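Long-range contacts in predicted acetamidase/formamidase (PDB 3TKK), which probably hydrolyses carbon-nitrogen bonds in linear amides and binds zinc and calcium ions: residues 28-34 against 204-210; 70-76 against 211-217; 228-232 against 244-248. One frame throughout, in Å; residues are numbered along the deposited sequence.

Overall arrangement
All three contacts reach one mixed beta sheet. Interaction 1 pairs strand 31-36 with strand 203-212. Interaction 2 joins the far end of strand 203-212 and the turn after it to the 70-76 loop. Their centres are about 18 Å apart, and they touch where Ser28 OG probably hydrogen-bonds Val211 N. Their segments alternate along the chain, and each contact pairs an early segment with a late one. Interaction 3 follows in series and packs helix 237-255 on strand 227-234. Its centre lies about 24 Å from that of interaction 1 and about 18 Å from that of interaction 2. Interactions 1 and 2 hold early parts of the chain to strand 203-212, and interaction 3 packs the helix on another part of the sheet.

Interaction 1: 28-34 against 204-210; sequences SGDELEV and KVLLEVE
Leu32 and Leu207 are a hydrogen-bonded pair in two antiparallel strands of a mixed beta sheet. Their side chains lie side by side, with CD1 of Leu32 4.0 Å from CD1 of Leu207. Leu207 reaches this place with CG between its backbone N and carbonyl carbon (chi1 55°). Its other methyl, CD2, meets CG2 of Val34 at 4.1 Å. This apolar face packs on Leu182 and Ile66 of neighbouring strands. The backbone bonds run in pairs, from Leu32 with Leu207 to Val34 with Val205, and continue into the loop through Gly29 and Asp30 with Val209. Glu31, Glu33, Leu206 and Glu208 occupy the other face. CD1 of Leu206 lies 3.8 Å from CG of Glu33. Glu31 CG packs on Glu208 CB at 4.1 Å. The two carboxylates are turned 72° apart, with Glu31 OE2 4.6 Å from Glu208 OE1. Lys82 NZ forms salt bridges to both oxygens and probably offsets their repulsion. With an alanine at Glu208, Lys82 would probably keep only Glu31 of this pair, and the contact of CG with Asp30 O (3.6 Å) would go. At the loop end, Ser28 OG is bonded to Val211 N and rests 3.4 Å from Glu210 CA.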
# COMPACT_ATOMS: atom_id res chain seq x y z
N SER A 28 1.40 -16.45 30.50
CA SER A 28 1.43 -15.06 29.96
C SER A 28 2.68 -14.42 30.50
O SER A 28 2.95 -14.49 31.73
CB SER A 28 0.20 -14.28 30.49
OG SER A 28 0.30 -12.94 30.02
N GLY A 29 3.47 -13.84 29.63
CA GLY A 29 4.70 -13.15 30.03
C GLY A 29 5.94 -13.95 29.69
O GLY A 29 7.08 -13.47 29.86
N ASP A 30 5.76 -15.22 29.30
CA ASP A 30 6.95 -16.12 29.12
C ASP A 30 7.52 -15.78 27.73
O ASP A 30 6.76 -15.33 26.81
CB ASP A 30 6.54 -17.61 29.07
CG ASP A 30 6.35 -18.22 30.43
OD1 ASP A 30 6.79 -17.65 31.38
OD2 ASP A 30 5.71 -19.28 30.52
N GLU A 31 8.81 -16.10 27.54
CA GLU A 31 9.45 -15.88 26.28
C GLU A 31 9.71 -17.24 25.62
O GLU A 31 9.92 -18.18 26.32
CB GLU A 31 10.82 -15.24 26.56
CG GLU A 31 10.78 -13.72 26.63
CD GLU A 31 12.18 -13.08 26.66
OE1 GLU A 31 13.18 -13.65 27.13
OE2 GLU A 31 12.28 -11.97 26.19
N LEU A 32 9.77 -17.29 24.30
CA LEU A 32 10.26 -18.44 23.57
C LEU A 32 11.22 -18.06 22.45
O LEU A 32 10.89 -17.16 21.72
CB LEU A 32 9.08 -19.15 22.86
CG LEU A 32 8.13 -19.82 23.83
CD1 LEU A 32 6.76 -19.02 23.99
CD2 LEU A 32 7.84 -21.25 23.32
N GLU A 33 12.27 -18.86 22.21
CA GLU A 33 13.03 -18.83 20.96
C GLU A 33 12.55 -19.96 20.13
O GLU A 33 12.65 -21.18 20.56
CB GLU A 33 14.56 -19.07 21.16
CG GLU A 33 15.15 -18.20 22.20
CD GLU A 33 16.74 -18.20 22.18
OE1 GLU A 33 17.34 -18.43 21.08
OE2 GLU A 33 17.39 -17.92 23.25
N VAL A 34 11.96 -19.59 19.01
CA VAL A 34 11.22 -20.50 18.22
C VAL A 34 12.01 -20.76 16.91
O VAL A 34 12.21 -19.83 16.13
CB VAL A 34 9.87 -19.94 17.91
CG1 VAL A 34 8.99 -20.95 17.04
CG2 VAL A 34 9.00 -19.66 19.22
N LYS A 204 15.24 -18.32 13.39
CA LYS A 204 14.92 -18.43 14.82
C LYS A 204 14.31 -17.06 15.28
O LYS A 204 14.82 -15.98 14.86
CB LYS A 204 16.23 -18.76 15.54
CG LYS A 204 16.13 -18.87 17.03
CD LYS A 204 17.39 -19.63 17.73
CE LYS A 204 17.11 -19.73 19.36
NZ LYS A 204 17.35 -21.03 20.33
N VAL A 205 13.18 -17.10 16.01
CA VAL A 205 12.42 -15.89 16.39
C VAL A 205 12.41 -15.88 17.93
O VAL A 205 11.93 -16.90 18.56
CB VAL A 205 10.95 -15.95 15.92
CG1 VAL A 205 10.08 -14.76 16.54
CG2 VAL A 205 10.88 -15.96 14.38
N LEU A 206 13.01 -14.84 18.56
CA LEU A 206 12.74 -14.54 19.98
C LEU A 206 11.46 -13.77 20.18
O LEU A 206 11.35 -12.58 19.74
CB LEU A 206 13.94 -13.83 20.68
CG LEU A 206 13.79 -13.53 22.19
CD1 LEU A 206 13.68 -14.79 23.04
CD2 LEU A 206 15.09 -12.71 22.81
N LEU A 207 10.44 -14.40 20.80
CA LEU A 207 9.17 -13.70 21.02
C LEU A 207 8.70 -13.82 22.48
O LEU A 207 9.18 -14.67 23.30
CB LEU A 207 8.08 -14.15 20.13
CG LEU A 207 7.78 -15.65 20.14
CD1 LEU A 207 7.00 -15.95 21.37
CD2 LEU A 207 7.06 -16.09 18.80
N GLU A 208 7.72 -13.00 22.80
CA GLU A 208 7.15 -13.08 24.14
C GLU A 208 5.65 -13.10 23.95
O GLU A 208 5.17 -12.53 22.98
CB GLU A 208 7.57 -11.87 24.97
CG GLU A 208 6.70 -11.78 26.19
CD GLU A 208 7.03 -10.61 27.13
OE1 GLU A 208 8.20 -10.14 27.06
OE2 GLU A 208 6.13 -10.18 27.90
N VAL A 209 4.91 -13.79 24.81
CA VAL A 209 3.48 -13.85 24.67
C VAL A 209 2.82 -13.18 25.87
O VAL A 209 3.29 -13.34 26.98
CB VAL A 209 2.93 -15.28 24.54
CG1 VAL A 209 3.22 -15.91 23.16
CG2 VAL A 209 3.49 -16.23 25.72
N GLU A 210 1.68 -12.50 25.65
CA GLU A 210 0.81 -11.99 26.76
C GLU A 210 -0.67 -12.18 26.44
O GLU A 210 -1.09 -11.85 25.36
CB GLU A 210 0.98 -10.52 26.94
CG GLU A 210 2.29 -10.20 27.58
CD GLU A 210 2.37 -8.73 27.98
OE1 GLU A 210 1.31 -7.98 28.00
OE2 GLU A 210 3.50 -8.35 28.30
O HOH W 1 14.63 -22.54 19.33

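Interaction 2: 70-76 against 211-217; sequences GAKEGDV and VIKGLNL
Val76 and Ile212 form an antiparallel hydrogen-bonded pair, with Val76 N 2.9 Å from Ile212 O and Ile212 N returning a bond to Val76 O. Before this pair, the chain makes a type II beta turn from Lys72 to Asp75, with Gly74 at a positive phi of 106°. Asp75 and Lys213 carry the polar side of the contact. The lysine chain bends at chi2 (-82°), which turns it back over the aspartate. Lys213 NZ forms a salt bridge to Asp75 OD2 at 2.8 Å, arriving on the syn side but out of the carboxylate plane. The same NZ bonds to Gly70 O at 2.9 Å. From the opposite face of the carboxylate, Lys72 N reaches Asp75 OD2 at 2.7 Å. Two donors on opposite faces grip OD2 and tie the turn to Lys213. Asp75 OD1 accepts from a water that also takes the N-H of Gly214, and the three bonds together probably limit the turning of the carboxylate.

Val76 carries the apolar side. Its CG2 lies 3.8 Å from Leu215 CD2 and 3.8 Å from Leu217 CG, and the Leu217 side chain crosses it at about a right angle. Nearer the start of the loop, Ala71 CB meets Val211 CG2 at 3.8 Å. The 70-76 loop leads from strand 62-69 into strand 76-86, which lies between strands 203-212 and 168-172 in the sheet. Tyr170 of strand 168-172 packs on both Val76 and Leu217.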
# COMPACT_ATOMS: atom_id res chain seq x y z
N GLY A 70 -4.28 -19.36 30.26
CA GLY A 70 -5.11 -18.18 30.66
C GLY A 70 -5.80 -17.63 29.42
O GLY A 70 -6.75 -16.81 29.52
N ALA A 71 -5.34 -18.02 28.24
CA ALA A 71 -5.93 -17.42 27.09
C ALA A 71 -7.20 -18.13 26.91
O ALA A 71 -7.18 -19.35 26.84
CB ALA A 71 -4.95 -17.63 25.76
N LYS A 72 -8.31 -17.38 26.80
CA LYS A 72 -9.58 -17.98 26.54
C LYS A 72 -10.26 -17.43 25.30
O LYS A 72 -9.95 -16.32 24.84
CB LYS A 72 -10.49 -17.80 27.78
CG LYS A 72 -10.01 -18.75 28.93
CD LYS A 72 -10.96 -18.87 30.08
CE LYS A 72 -10.21 -19.45 31.32
NZ LYS A 72 -9.90 -20.95 31.42
N GLU A 73 -11.21 -18.18 24.75
CA GLU A 73 -11.97 -17.65 23.63
C GLU A 73 -12.46 -16.22 23.88
O GLU A 73 -13.14 -15.99 24.83
CB GLU A 73 -13.21 -18.50 23.40
CG GLU A 73 -14.14 -17.92 22.33
CD GLU A 73 -15.24 -18.91 21.91
OE1 GLU A 73 -15.68 -19.76 22.75
OE2 GLU A 73 -15.68 -18.86 20.76
N GLY A 74 -12.11 -15.26 23.00
CA GLY A 74 -12.65 -13.89 23.19
C GLY A 74 -11.55 -12.97 23.72
O GLY A 74 -11.71 -11.73 23.61
N ASP A 75 -10.46 -13.52 24.31
CA ASP A 75 -9.33 -12.67 24.72
C ASP A 75 -8.48 -12.29 23.53
O ASP A 75 -8.80 -12.56 22.38
CB ASP A 75 -8.38 -13.48 25.64
CG ASP A 75 -9.03 -13.88 26.95
OD1 ASP A 75 -10.08 -13.29 27.29
OD2 ASP A 75 -8.50 -14.78 27.63
N VAL A 76 -7.32 -11.68 23.78
CA VAL A 76 -6.56 -11.35 22.64
C VAL A 76 -5.18 -11.85 23.02
O VAL A 76 -4.79 -11.72 24.20
CB VAL A 76 -6.56 -9.80 22.35
CG1 VAL A 76 -5.35 -9.39 21.52
CG2 VAL A 76 -7.88 -9.39 21.66
N VAL A 211 -1.43 -12.61 27.42
CA VAL A 211 -2.87 -12.70 27.25
C VAL A 211 -3.46 -11.31 27.62
O VAL A 211 -3.15 -10.77 28.68
CB VAL A 211 -3.39 -13.83 28.14
CG1 VAL A 211 -4.90 -13.88 28.08
CG2 VAL A 211 -2.76 -15.12 27.67
N ILE A 212 -4.22 -10.71 26.72
CA ILE A 212 -4.97 -9.47 27.02
C ILE A 212 -6.42 -9.77 27.24
O ILE A 212 -7.04 -10.45 26.40
CB ILE A 212 -4.97 -8.50 25.82
CG1 ILE A 212 -3.53 -8.06 25.39
CG2 ILE A 212 -5.92 -7.36 26.12
CD1 ILE A 212 -2.72 -7.59 26.50
N LYS A 213 -6.98 -9.29 28.36
CA LYS A 213 -8.41 -9.41 28.69
C LYS A 213 -9.25 -8.14 28.43
O LYS A 213 -8.76 -7.02 28.51
CB LYS A 213 -8.59 -9.81 30.18
CG LYS A 213 -7.70 -10.96 30.63
CD LYS A 213 -8.38 -12.23 30.21
CE LYS A 213 -7.87 -13.43 30.97
NZ LYS A 213 -8.43 -14.66 30.39
N GLY A 214 -10.52 -8.31 28.12
CA GLY A 214 -11.34 -7.15 27.81
C GLY A 214 -11.05 -6.33 26.55
O GLY A 214 -11.44 -5.15 26.46
N LEU A 215 -10.42 -6.93 25.54
CA LEU A 215 -10.25 -6.29 24.23
C LEU A 215 -10.93 -7.22 23.24
O LEU A 215 -10.75 -8.44 23.30
CB LEU A 215 -8.76 -6.10 23.94
CG LEU A 215 -8.43 -5.66 22.52
CD1 LEU A 215 -8.93 -4.21 22.26
CD2 LEU A 215 -6.96 -5.77 22.26
N ASN A 216 -11.80 -6.69 22.39
CA ASN A 216 -12.44 -7.48 21.35
C ASN A 216 -11.74 -7.22 19.98
O ASN A 216 -11.76 -6.12 19.51
CB ASN A 216 -13.91 -7.04 21.22
CG ASN A 216 -14.65 -7.19 22.52
OD1 ASN A 216 -14.30 -8.06 23.34
ND2 ASN A 216 -15.73 -6.39 22.72
N LEU A 217 -11.10 -8.19 19.36
CA LEU A 217 -10.63 -7.96 17.97
C LEU A 217 -11.39 -8.94 17.05
O LEU A 217 -11.77 -10.07 17.49
CB LEU A 217 -9.13 -8.20 17.82
CG LEU A 217 -8.23 -7.21 18.58
CD1 LEU A 217 -6.75 -7.41 18.36
CD2 LEU A 217 -8.62 -5.83 18.05
O HOH W 2 -11.02 -11.02 20.60
O HOH W 3 -13.85 -10.70 22.36
O HOH W 4 -11.23 -10.97 27.54

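Interaction 3: 228-232 against 244-248; sequences TATIA and AVHDM
Thr230 meets Ala244 at a flat peptide carbonyl, whose oxygen takes a donor on each face of its plane. Thr230 OG1 approaches from one face, 45° out of the plane, and donates to Ala244 O at 2.8 Å. Met248 N approaches Ala244 O from the other face at 3.1 Å, in the ordinary helix bond. OG1 stands between the backbone N and carbonyl carbon of Thr230 (chi1 39°). This sets the Thr230 methyl against the helix, with CG2 3.6 Å from Met248 N and 3.8 Å from Met248 CB. Bends at chi2 and chi3 carry the Met248 tip back to the strand, where CE lies 3.4 Å from Thr228 O. Further along the strand, Ala232 CB packs on Ala244 CB at 4.3 Å. A water lies between Ile231 O and Asp247 OD2, 2.7 Å from the latter, which also bonds to Asn219. Helix 237-255 thus packs on strand 227-234, with Leu289 of strand 283-290 also touching Met248. On the helix's outward side, Val245 packs on Val100 of the second subunit. The contact is buried, and the shared carbonyl gives the threonine hydroxyl a partner while the helix bond is kept.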
# COMPACT_ATOMS: atom_id res chain seq x y z
N THR A 228 0.14 1.45 13.73
CA THR A 228 -0.68 0.39 14.22
C THR A 228 -1.58 0.06 13.08
O THR A 228 -2.20 0.97 12.51
CB THR A 228 -1.58 0.85 15.46
OG1 THR A 228 -0.71 1.00 16.58
CG2 THR A 228 -2.52 -0.34 15.88
N ALA A 229 -1.65 -1.20 12.64
CA ALA A 229 -2.41 -1.39 11.39
C ALA A 229 -3.30 -2.59 11.56
O ALA A 229 -2.78 -3.58 12.06
CB ALA A 229 -1.41 -1.74 10.27
N THR A 230 -4.57 -2.55 11.12
CA THR A 230 -5.39 -3.72 11.26
C THR A 230 -5.01 -4.49 10.06
O THR A 230 -4.59 -3.82 9.04
CB THR A 230 -6.90 -3.29 11.19
OG1 THR A 230 -7.05 -2.25 10.16
CG2 THR A 230 -7.35 -2.56 12.56
N ILE A 231 -5.16 -5.84 10.09
CA ILE A 231 -4.80 -6.70 8.91
C ILE A 231 -6.06 -7.50 8.54
O ILE A 231 -6.79 -7.91 9.48
CB ILE A 231 -3.80 -7.74 9.36
CG1 ILE A 231 -2.54 -7.07 10.07
CG2 ILE A 231 -3.32 -8.66 8.11
CD1 ILE A 231 -1.79 -6.30 9.18
N ALA A 232 -6.38 -7.69 7.27
CA ALA A 232 -7.50 -8.63 6.96
C ALA A 232 -7.23 -9.37 5.65
O ALA A 232 -6.52 -8.79 4.83
CB ALA A 232 -8.75 -7.86 6.76
N ALA A 244 -10.37 -4.45 6.65
CA ALA A 244 -9.36 -3.73 7.47
C ALA A 244 -9.82 -2.38 7.96
O ALA A 244 -9.63 -2.08 9.13
CB ALA A 244 -7.96 -3.62 6.83
N VAL A 245 -10.37 -1.57 7.08
CA VAL A 245 -10.86 -0.24 7.46
C VAL A 245 -11.99 -0.31 8.45
O VAL A 245 -11.98 0.40 9.43
CB VAL A 245 -11.31 0.53 6.15
CG1 VAL A 245 -11.92 1.94 6.38
CG2 VAL A 245 -10.11 0.70 5.32
N HIS A 246 -12.99 -1.18 8.19
CA HIS A 246 -14.06 -1.33 9.13
C HIS A 246 -13.61 -1.77 10.51
O HIS A 246 -14.22 -1.31 11.50
CB HIS A 246 -15.20 -2.30 8.60
CG HIS A 246 -16.01 -1.71 7.49
ND1 HIS A 246 -17.23 -1.11 7.71
CD2 HIS A 246 -15.84 -1.72 6.15
CE1 HIS A 246 -17.71 -0.65 6.57
NE2 HIS A 246 -16.91 -1.08 5.61
N ASP A 247 -12.57 -2.63 10.60
CA ASP A 247 -12.18 -3.18 11.87
C ASP A 247 -11.51 -2.00 12.61
O ASP A 247 -11.72 -1.88 13.81
CB ASP A 247 -11.19 -4.40 11.79
CG ASP A 247 -11.87 -5.70 11.27
OD1 ASP A 247 -13.13 -5.91 11.39
OD2 ASP A 247 -11.11 -6.51 10.74
N MET A 248 -10.66 -1.20 11.94
CA MET A 248 -10.15 -0.00 12.53
C MET A 248 -11.23 1.02 12.93
O MET A 248 -11.03 1.71 13.98
CB MET A 248 -9.08 0.71 11.69
CG MET A 248 -8.32 1.75 12.51
SD MET A 248 -7.04 1.16 13.60
CE MET A 248 -5.60 1.05 12.47
O HOH W 5 -8.45 -5.91 10.40